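Side-chain contacts in CghA (Chaetomium globosum, PDB 6KBC), which is a two-domain fungal protein of the calycin clan, built mostly of antiparallel beta strands, that holds the ligand WK1 in a pocket: residues N32-P35 / K36-K40; F135-A138 / A139-T143; F148-P151 / G152-G156; A175-A178 / P179-W183. All coordinates share one frame; numbering follows the deposited sequence.

Contact 1 (N32-P35 / K36-K40)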
loop_
_atom_site.group_PDB
_atom_site.type_symbol
_atom_site.label_atom_id
_atom_site.label_comp_id
_atom_site.label_asym_id
_atom_site.label_seq_id
_atom_site.Cartn_x
_atom_site.Cartn_y
_atom_site.Cartn_z
ATOM N N ASN A 32 7.997 9.368 -9.058
ATOM C CA ASN A 32 7.769 10.483 -8.140
ATOM C C ASN A 32 8.365 10.211 -6.767
ATOM O O ASN A 32 7.848 10.677 -5.752
ATOM C CB ASN A 32 6.279 10.814 -8.010
ATOM C CG ASN A 32 5.763 11.641 -9.166
ATOM O OD1 ASN A 32 5.653 12.868 -9.060
ATOM N ND2 ASN A 32 5.434 10.985 -10.265
ATOM N N LEU A 33 9.464 9.462 -6.728
ATOM C CA LEU A 33 9.975 8.967 -5.456
ATOM C C LEU A 33 10.598 10.067 -4.614
ATOM O O LEU A 33 10.667 9.936 -3.384
ATOM C CB LEU A 33 11.001 7.858 -5.703
ATOM C CG LEU A 33 10.393 6.625 -6.359
ATOM C CD1 LEU A 33 11.460 5.548 -6.593
ATOM C CD2 LEU A 33 9.233 6.121 -5.495
ATOM N N PHE A 34 11.079 11.134 -5.238
ATOM C CA PHE A 34 11.656 12.213 -4.455
ATOM C C PHE A 34 10.555 12.953 -3.694
ATOM O O PHE A 34 9.474 13.192 -4.240
ATOM C CB PHE A 34 12.431 13.179 -5.352
ATOM C CG PHE A 34 13.290 14.140 -4.586
ATOM C CD1 PHE A 34 14.504 13.727 -4.051
ATOM C CD2 PHE A 34 12.875 15.445 -4.371
ATOM C CE1 PHE A 34 15.300 14.608 -3.331
ATOM C CE2 PHE A 34 13.666 16.328 -3.652
ATOM C CZ PHE A 34 14.876 15.910 -3.132
ATOM N N PRO A 35 10.792 13.311 -2.432
ATOM C CA PRO A 35 9.723 13.896 -1.615
ATOM C C PRO A 35 9.126 15.146 -2.247
ATOM O O PRO A 35 9.825 15.950 -2.870
ATOM C CB PRO A 35 10.427 14.223 -0.295
ATOM C CG PRO A 35 11.561 13.268 -0.236
ATOM C CD PRO A 35 12.015 13.074 -1.648
ATOM N N LYS A 36 7.809 15.295 -2.076
ATOM C CA LYS A 36 7.095 16.461 -2.577
ATOM C C LYS A 36 7.197 17.644 -1.630
ATOM O O LYS A 36 6.940 18.778 -2.047
ATOM C CB LYS A 36 5.626 16.104 -2.823
ATOM C CG LYS A 36 5.448 15.020 -3.887
ATOM C CD LYS A 36 6.133 15.406 -5.183
ATOM C CE LYS A 36 5.963 14.339 -6.230
ATOM N NZ LYS A 36 6.662 14.660 -7.508
ATOM N N TRP A 37 7.541 17.400 -0.368
ATOM C CA TRP A 37 7.906 18.440 0.593
ATOM C C TRP A 37 9.404 18.288 0.854
ATOM O O TRP A 37 9.830 17.666 1.828
ATOM C CB TRP A 37 7.070 18.335 1.871
ATOM C CG TRP A 37 5.674 18.847 1.669
ATOM C CD1 TRP A 37 5.225 20.120 1.890
ATOM C CD2 TRP A 37 4.563 18.118 1.128
ATOM N NE1 TRP A 37 3.901 20.218 1.550
ATOM C CE2 TRP A 37 3.468 19.006 1.079
ATOM C CE3 TRP A 37 4.385 16.797 0.695
ATOM C CZ2 TRP A 37 2.208 18.616 0.616
ATOM C CZ3 TRP A 37 3.124 16.407 0.237
ATOM C CH2 TRP A 37 2.056 17.316 0.200
ATOM N N ALA A 38 10.207 18.874 -0.040
ATOM C CA ALA A 38 11.644 18.596 -0.064
ATOM C C ALA A 38 12.374 19.245 1.108
ATOM O O ALA A 38 13.211 18.608 1.755
ATOM C CB ALA A 38 12.241 19.055 -1.393
ATOM N N ASP A 39 12.075 20.511 1.403
ATOM C CA ASP A 39 12.860 21.254 2.383
ATOM C C ASP A 39 12.176 21.362 3.740
ATOM O O ASP A 39 12.790 21.052 4.767
ATOM C CB ASP A 39 13.186 22.649 1.838
ATOM C CG ASP A 39 14.163 22.598 0.676
ATOM O OD1 ASP A 39 15.276 22.054 0.854
ATOM O OD2 ASP A 39 13.804 23.059 -0.429
ATOM N N LYS A 40 10.925 21.810 3.770
ATOM C CA LYS A 40 10.131 21.861 4.986
ATOM C C LYS A 40 8.910 20.971 4.791
ATOM O O LYS A 40 8.368 20.879 3.687
ATOM C CB LYS A 40 9.682 23.297 5.308
ATOM C CG LYS A 40 10.745 24.203 5.942
ATOM C CD LYS A 40 11.341 23.684 7.245
ATOM C CE LYS A 40 12.192 24.774 7.901
ATOM N NZ LYS A 40 13.481 24.240 8.438
HETATM O O HOH W 1 9.392 13.763 -6.660
#
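Asn32 and Lys36 meet in the long loop that runs from strand 6-10 to strand 46-54, where the chain has neither helix nor strand. The lysine ammonium NZ gives a 2.6 Å hydrogen bond to Asn32 OD1, arriving in the carbonyl plane on a lone pair, with a C=O...N angle of 135°. Lys36 bends once, at chi2 (-55°), and then runs straight, which carries NZ back to the amide. A water 3.0 Å from Lys36 NZ donates in turn to Phe34 O, and Ala25 O takes a further hydrogen bond, giving the ammonium three polar partners; the Trp230 ring adds a cation-pi contact. Asn32 suits its place twice over: asparagine tolerates positive phi well, and its ND2 binds Ile27 O, which fixes which end of the amide faces the lysine. Farther along, Phe34 CE2 touches Ala38 CB at 3.8 Å, obliquely, while Pro35 CD packs over one face of the Phe34 ring. Such a buried lysine, shared among oxygens of a single irregular loop, ties parts of that loop to each other; the links to the strands of this beta-rich domain come from Trp230 and from Glu47, which receives the backbone N-H groups of Lys36 and Trp37.

Contact 2 (F135-A138 / A139-T143)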
loop_
_atom_site.group_PDB
_atom_site.type_symbol
_atom_site.label_atom_id
_atom_site.label_comp_id
_atom_site.label_asym_id
_atom_site.label_seq_id
_atom_site.Cartn_x
_atom_site.Cartn_y
_atom_site.Cartn_z
ATOM N N PHE A 135 15.701 2.455 2.163
ATOM C CA PHE A 135 15.291 1.876 0.898
ATOM C C PHE A 135 16.117 2.467 -0.229
ATOM O O PHE A 135 16.644 3.576 -0.137
ATOM C CB PHE A 135 13.781 2.055 0.631
ATOM C CG PHE A 135 13.309 3.489 0.588
ATOM C CD1 PHE A 135 13.397 4.239 -0.574
ATOM C CD2 PHE A 135 12.706 4.060 1.697
ATOM C CE1 PHE A 135 12.932 5.553 -0.612
ATOM C CE2 PHE A 135 12.231 5.366 1.661
ATOM C CZ PHE A 135 12.355 6.114 0.502
ATOM N N ASP A 136 16.217 1.695 -1.305
ATOM C CA ASP A 136 16.993 2.066 -2.469
ATOM C C ASP A 136 16.229 1.606 -3.697
ATOM O O ASP A 136 15.828 0.442 -3.776
ATOM C CB ASP A 136 18.380 1.407 -2.409
ATOM C CG ASP A 136 19.415 2.148 -3.207
ATOM O OD1 ASP A 136 19.902 3.199 -2.720
ATOM O OD2 ASP A 136 19.768 1.653 -4.302
ATOM N N VAL A 137 16.012 2.502 -4.650
ATOM C CA VAL A 137 15.279 2.162 -5.861
ATOM C C VAL A 137 16.101 2.572 -7.070
ATOM O O VAL A 137 16.559 3.717 -7.149
ATOM C CB VAL A 137 13.897 2.834 -5.907
ATOM C CG1 VAL A 137 13.165 2.382 -7.132
ATOM C CG2 VAL A 137 13.096 2.501 -4.643
ATOM N N ALA A 138 16.264 1.645 -8.014
ATOM C CA ALA A 138 16.970 1.930 -9.254
ATOM C C ALA A 138 16.300 3.077 -10.001
ATOM O O ALA A 138 15.090 3.299 -9.888
ATOM C CB ALA A 138 17.012 0.688 -10.139
ATOM N N ALA A 139 17.107 3.821 -10.763
ATOM C CA ALA A 139 16.568 4.912 -11.568
ATOM C C ALA A 139 15.568 4.412 -12.600
ATOM O O ALA A 139 14.599 5.113 -12.913
ATOM C CB ALA A 139 17.701 5.676 -12.269
ATOM N N ASP A 140 15.787 3.229 -13.170
ATOM C CA ASP A 140 14.806 2.689 -14.103
ATOM C C ASP A 140 13.708 1.874 -13.420
ATOM O O ASP A 140 12.963 1.181 -14.118
ATOM C CB ASP A 140 15.468 1.841 -15.190
ATOM C CG ASP A 140 16.165 0.607 -14.646
ATOM O OD1 ASP A 140 16.049 0.325 -13.428
ATOM O OD2 ASP A 140 16.775 -0.121 -15.467
ATOM N N LEU A 141 13.609 1.944 -12.092
ATOM C CA LEU A 141 12.586 1.251 -11.302
ATOM C C LEU A 141 12.656 -0.265 -11.471
ATOM O O LEU A 141 11.657 -0.976 -11.275
ATOM C CB LEU A 141 11.183 1.756 -11.658
ATOM C CG LEU A 141 10.931 3.251 -11.436
ATOM C CD1 LEU A 141 9.521 3.627 -11.866
ATOM C CD2 LEU A 141 11.189 3.663 -9.999
ATOM N N SER A 142 13.822 -0.791 -11.841
ATOM C CA SER A 142 13.892 -2.218 -12.106
ATOM C C SER A 142 14.062 -3.021 -10.829
ATOM O O SER A 142 13.719 -4.206 -10.805
ATOM C CB SER A 142 15.047 -2.509 -13.071
ATOM O OG SER A 142 16.254 -2.103 -12.459
ATOM N N THR A 143 14.591 -2.410 -9.771
ATOM C CA THR A 143 14.921 -3.132 -8.554
ATOM C C THR A 143 14.772 -2.197 -7.370
ATOM O O THR A 143 14.871 -0.974 -7.501
ATOM C CB THR A 143 16.370 -3.674 -8.549
ATOM O OG1 THR A 143 17.266 -2.578 -8.346
ATOM C CG2 THR A 143 16.730 -4.378 -9.852
#
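The flat group here is the carboxylate of Asp140, whose OD1 lies 3.4 Å from Ala138 CB and collects two bonds from Ser142. The serine hydroxyl OG reaches OD1 at 2.6 Å on its syn side, only 18° out of the carboxylate plane, whereas Ser142 N comes from above that plane, 3.0 Å from OD1. The second bond makes an Asx turn. With chi1 at 63°, Asp140 CG sits between its own backbone N and carbonyl carbon, and this folds the carboxylate back over the turn; the short reach of aspartate puts OD1 beside the N-H two residues on, as an Asx turn requires. A type I beta turn runs through the same region, from Ala138 to Leu141, closed by Leu141 N to Ala138 O at 3.0 Å. The chain then doubles back, and Ala138 N donates almost straight to Thr143 O (3.0 Å). Small Ala138 leaves its CB within reach of three polar side chains, Thr143 OG1 among them. The apolar side is carried by branched residues: Val137 CG1 meets Leu141 CD2 at 3.7 Å, and Leu168 also packs on Leu141. The whole forms the bend of a hairpin between strands 132-137 and 143-150, with strand 113-119 pairing along the other edge of 132-137.

Contact 3 (F148-P151 / G152-G156)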
loop_
_atom_site.group_PDB
_atom_site.type_symbol
_atom_site.label_atom_id
_atom_site.label_comp_id
_atom_site.label_asym_id
_atom_site.label_seq_id
_atom_site.Cartn_x
_atom_site.Cartn_y
_atom_site.Cartn_z
ATOM N N PHE A 148 17.028 -3.183 6.957
ATOM C CA PHE A 148 16.776 -2.841 8.346
ATOM C C PHE A 148 18.017 -3.159 9.161
ATOM O O PHE A 148 18.585 -4.250 9.038
ATOM C CB PHE A 148 15.569 -3.608 8.885
ATOM C CG PHE A 148 14.302 -3.349 8.109
ATOM C CD1 PHE A 148 13.553 -2.207 8.354
ATOM C CD2 PHE A 148 13.890 -4.219 7.117
ATOM C CE1 PHE A 148 12.395 -1.954 7.635
ATOM C CE2 PHE A 148 12.728 -3.971 6.393
ATOM C CZ PHE A 148 11.988 -2.838 6.652
ATOM N N ASP A 149 18.435 -2.199 9.978
ATOM C CA ASP A 149 19.509 -2.386 10.952
ATOM C C ASP A 149 18.991 -1.794 12.256
ATOM O O ASP A 149 19.325 -0.671 12.629
ATOM C CB ASP A 149 20.823 -1.736 10.477
ATOM C CG ASP A 149 21.978 -1.970 11.443
ATOM O OD1 ASP A 149 21.855 -2.834 12.342
ATOM O OD2 ASP A 149 23.006 -1.271 11.308
ATOM N N ALA A 150 18.137 -2.551 12.939
ATOM C CA ALA A 150 17.528 -2.122 14.197
ATOM C C ALA A 150 17.774 -3.212 15.228
ATOM O O ALA A 150 16.859 -3.979 15.567
ATOM C CB ALA A 150 16.037 -1.835 14.022
ATOM N N PRO A 151 18.998 -3.301 15.759
ATOM C CA PRO A 151 19.345 -4.431 16.635
ATOM C C PRO A 151 18.386 -4.558 17.809
ATOM O O PRO A 151 17.952 -3.563 18.398
ATOM C CB PRO A 151 20.773 -4.103 17.093
ATOM C CG PRO A 151 20.985 -2.657 16.757
ATOM C CD PRO A 151 20.126 -2.374 15.572
ATOM N N GLY A 152 18.034 -5.803 18.129
ATOM C CA GLY A 152 17.032 -6.071 19.138
ATOM C C GLY A 152 15.598 -5.953 18.663
ATOM O O GLY A 152 14.680 -6.133 19.475
ATOM N N ARG A 153 15.376 -5.657 17.379
ATOM C CA ARG A 153 14.033 -5.558 16.814
ATOM C C ARG A 153 13.965 -6.250 15.455
ATOM O O ARG A 153 13.321 -7.296 15.322
ATOM C CB ARG A 153 13.614 -4.093 16.695
ATOM C CG ARG A 153 13.346 -3.421 18.037
ATOM C CD ARG A 153 13.740 -1.955 18.000
ATOM N NE ARG A 153 15.192 -1.800 17.961
ATOM C CZ ARG A 153 15.815 -0.669 17.650
ATOM N NH1 ARG A 153 15.115 0.414 17.337
ATOM N NH2 ARG A 153 17.140 -0.625 17.636
ATOM N N ILE A 154 14.630 -5.692 14.444
ATOM C CA ILE A 154 14.575 -6.253 13.095
ATOM C C ILE A 154 15.877 -5.953 12.363
ATOM O O ILE A 154 16.379 -4.824 12.396
ATOM C CB ILE A 154 13.361 -5.721 12.298
ATOM C CG1 ILE A 154 13.323 -6.342 10.896
ATOM C CG2 ILE A 154 13.382 -4.204 12.212
ATOM C CD1 ILE A 154 12.101 -5.951 10.079
ATOM N N THR A 155 16.417 -6.966 11.688
ATOM C CA THR A 155 17.568 -6.796 10.815
ATOM C C THR A 155 17.381 -7.635 9.564
ATOM O O THR A 155 16.819 -8.734 9.608
ATOM C CB THR A 155 18.888 -7.214 11.490
ATOM O OG1 THR A 155 18.847 -8.616 11.778
ATOM C CG2 THR A 155 19.118 -6.438 12.772
ATOM N N GLY A 156 17.882 -7.129 8.455
ATOM C CA GLY A 156 17.854 -7.906 7.246
ATOM C C GLY A 156 17.396 -7.068 6.094
ATOM O O GLY A 156 17.369 -5.837 6.158
#
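Phe148, Ala150, Ile154 and Gly156 form the hydrogen-bonded pairs of a beta hairpin, strands 143-150 and 154-162, whose end is interrupted by a classic beta bulge. Phe148 N bonds Gly156 O at 2.8 Å, almost straight, and Ala150 N bonds Ile154 O at 2.9 Å. The bulge lies beside Ala150, whose carbonyl O accepts from two successive residues, Arg153 N at 2.9 Å and Ile154 N at 3.0 Å. Pro151 and Gly152 carry the chain round the end; Gly152, at positive phi, has no side chain to strike the carbonyl before it. On the buried side, Ile154 lays its CD1 over one face of the Phe148 ring, 4.1 Å from the centroid and 20° off the normal. Its chi1 and chi2, both near 180°, extend the chain so that CD1 reaches the ring while CG2 stays near Ala150. Leu196 packs against both Phe148 and Ile154. On the opposite face of the hairpin Asp149 makes a salt bridge with Arg130. Arg130 O also accepts from Arg153 NH2, and Thr131 OG1 bonds NH1. The long arginine folds back on the turn on the Ala150 side, with its guanidinium face over Ala150 CB (3.8 Å from CZ) and its edge to Pro151 O, which lies 3.1 Å from Arg153 NH2 and within 1° of the guanidinium plane.

Contact 4 (A175-A178 / P179-W183)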
loop_
_atom_site.group_PDB
_atom_site.type_symbol
_atom_site.label_atom_id
_atom_site.label_comp_id
_atom_site.label_asym_id
_atom_site.label_seq_id
_atom_site.Cartn_x
_atom_site.Cartn_y
_atom_site.Cartn_z
ATOM N N ALA A 175 -2.458 9.647 -11.115
ATOM C CA ALA A 175 -1.758 9.463 -9.855
ATOM C C ALA A 175 -2.674 9.591 -8.652
ATOM O O ALA A 175 -2.280 9.221 -7.540
ATOM C CB ALA A 175 -0.622 10.484 -9.727
ATOM N N GLU A 176 -3.877 10.116 -8.851
ATOM C CA GLU A 176 -4.762 10.396 -7.741
ATOM C C GLU A 176 -5.363 9.108 -7.199
ATOM O O GLU A 176 -5.665 8.182 -7.955
ATOM C CB GLU A 176 -5.879 11.332 -8.201
ATOM C CG GLU A 176 -5.418 12.767 -8.394
ATOM C CD GLU A 176 -6.576 13.714 -8.672
ATOM O OE1 GLU A 176 -7.552 13.291 -9.336
ATOM O OE2 GLU A 176 -6.506 14.870 -8.210
ATOM N N VAL A 177 -5.537 9.067 -5.884
ATOM C CA VAL A 177 -6.444 8.123 -5.235
ATOM C C VAL A 177 -7.694 8.830 -4.723
ATOM O O VAL A 177 -8.652 8.157 -4.311
ATOM C CB VAL A 177 -5.735 7.380 -4.082
ATOM C CG1 VAL A 177 -5.372 8.352 -2.975
ATOM C CG2 VAL A 177 -6.557 6.195 -3.563
ATOM N N ALA A 178 -7.687 10.158 -4.717
ATOM C CA ALA A 178 -8.823 11.038 -4.461
ATOM C C ALA A 178 -8.408 12.424 -4.941
ATOM O O ALA A 178 -7.223 12.645 -5.249
ATOM C CB ALA A 178 -9.209 11.052 -2.968
ATOM N N PRO A 179 -9.355 13.376 -5.064
ATOM C CA PRO A 179 -8.952 14.723 -5.511
ATOM C C PRO A 179 -7.803 15.296 -4.692
ATOM O O PRO A 179 -7.898 15.419 -3.465
ATOM C CB PRO A 179 -10.237 15.555 -5.348
ATOM C CG PRO A 179 -11.345 14.555 -5.502
ATOM C CD PRO A 179 -10.821 13.273 -4.876
ATOM N N GLY A 180 -6.691 15.602 -5.362
ATOM C CA GLY A 180 -5.537 16.184 -4.696
ATOM C C GLY A 180 -4.826 15.278 -3.717
ATOM O O GLY A 180 -4.035 15.764 -2.899
ATOM N N ALA A 181 -5.098 13.974 -3.762
ATOM C CA ALA A 181 -4.438 12.987 -2.920
ATOM C C ALA A 181 -3.922 11.875 -3.822
ATOM O O ALA A 181 -4.630 11.431 -4.732
ATOM C CB ALA A 181 -5.407 12.437 -1.861
ATOM N N TYR A 182 -2.684 11.437 -3.596
ATOM C CA TYR A 182 -1.999 10.582 -4.556
ATOM C C TYR A 182 -1.572 9.282 -3.908
ATOM O O TYR A 182 -1.037 9.277 -2.795
ATOM C CB TYR A 182 -0.800 11.291 -5.183
ATOM C CG TYR A 182 -1.201 12.636 -5.701
ATOM C CD1 TYR A 182 -1.723 12.775 -6.981
ATOM C CD2 TYR A 182 -1.119 13.756 -4.893
ATOM C CE1 TYR A 182 -2.127 14.008 -7.447
ATOM C CE2 TYR A 182 -1.521 14.993 -5.350
ATOM C CZ TYR A 182 -2.020 15.114 -6.621
ATOM O OH TYR A 182 -2.419 16.351 -7.065
ATOM N N TRP A 183 -1.873 8.189 -4.597
ATOM C CA TRP A 183 -1.382 6.867 -4.249
ATOM C C TRP A 183 -1.341 6.079 -5.542
ATOM O O TRP A 183 -2.366 5.911 -6.205
ATOM C CB TRP A 183 -2.268 6.174 -3.213
ATOM C CG TRP A 183 -1.742 4.834 -2.827
ATOM C CD1 TRP A 183 -1.622 3.732 -3.633
ATOM C CD2 TRP A 183 -1.244 4.449 -1.549
ATOM N NE1 TRP A 183 -1.086 2.688 -2.924
ATOM C CE2 TRP A 183 -0.847 3.100 -1.642
ATOM C CE3 TRP A 183 -1.113 5.106 -0.326
ATOM C CZ2 TRP A 183 -0.306 2.408 -0.567
ATOM C CZ3 TRP A 183 -0.581 4.421 0.736
ATOM C CH2 TRP A 183 -0.172 3.084 0.609
#
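Val177 presses its CB against Trp183 CB at 3.8 Å, the two side chains lying side by side and pointing the same way. Val177 CG1 stands between its backbone N and carbonyl carbon (chi1 66°), which sets it against Ala181 O and Trp183 CB. The small side chains of Ala178 and Ala181 let their CB atoms come within 4.2 Å on the same face. A second surface is formed by the Tyr182 ring: Ala175 CB rests against its CD1 at 3.7 Å, Ala175 O lies at the ring edge, and the stem of Glu176 passes by, CG to CE1 at 3.6 Å. Leu259 and Met257 of strand 252-261, in the other large sheet, cover Val177. The backbone here has a classic bulge, in which Val177 N (2.8 Å) and, weakly, Ala178 N both turn to Ala181 O. A type II turn follows from Ala178 to Ala181, with proline and glycine at its two central places: proline has the phi of the first, and glycine accepts the positive phi of the second. Glu176 then reaches across the turn, and its OE2 takes Gly180 N at 2.9 Å, nearly straight, from above the carboxylate plane. A charged acceptor on this N-H probably strengthens the bond and helps fix the turn at the start of the strand that bears Trp183, a residue of the WK1 pocket.

Of the four, contact 4 lies nearest the ligand: the side chain of Trp183 is about 4 Å from WK1, against about 11 Å for Trp37 of contact 1 and Phe148 of contact 3. Contacts 1 and 2 touch directly, through Leu33 CD1, which packs 3.6 Å from Val137 CG1 and 3.9 Å from Leu141 CD2. Contacts 1 and 4 do not touch, their nearest atoms being about 6 Å apart, yet Trp230 bridges them, meeting Lys36 on one hand and stacking on Tyr182 on the other. Strand 143-150 leads from the bend of contact 2 to that of contact 3. Contacts 3 and 4, with centres 33 Å apart, lie on opposite sides of the chain's centre.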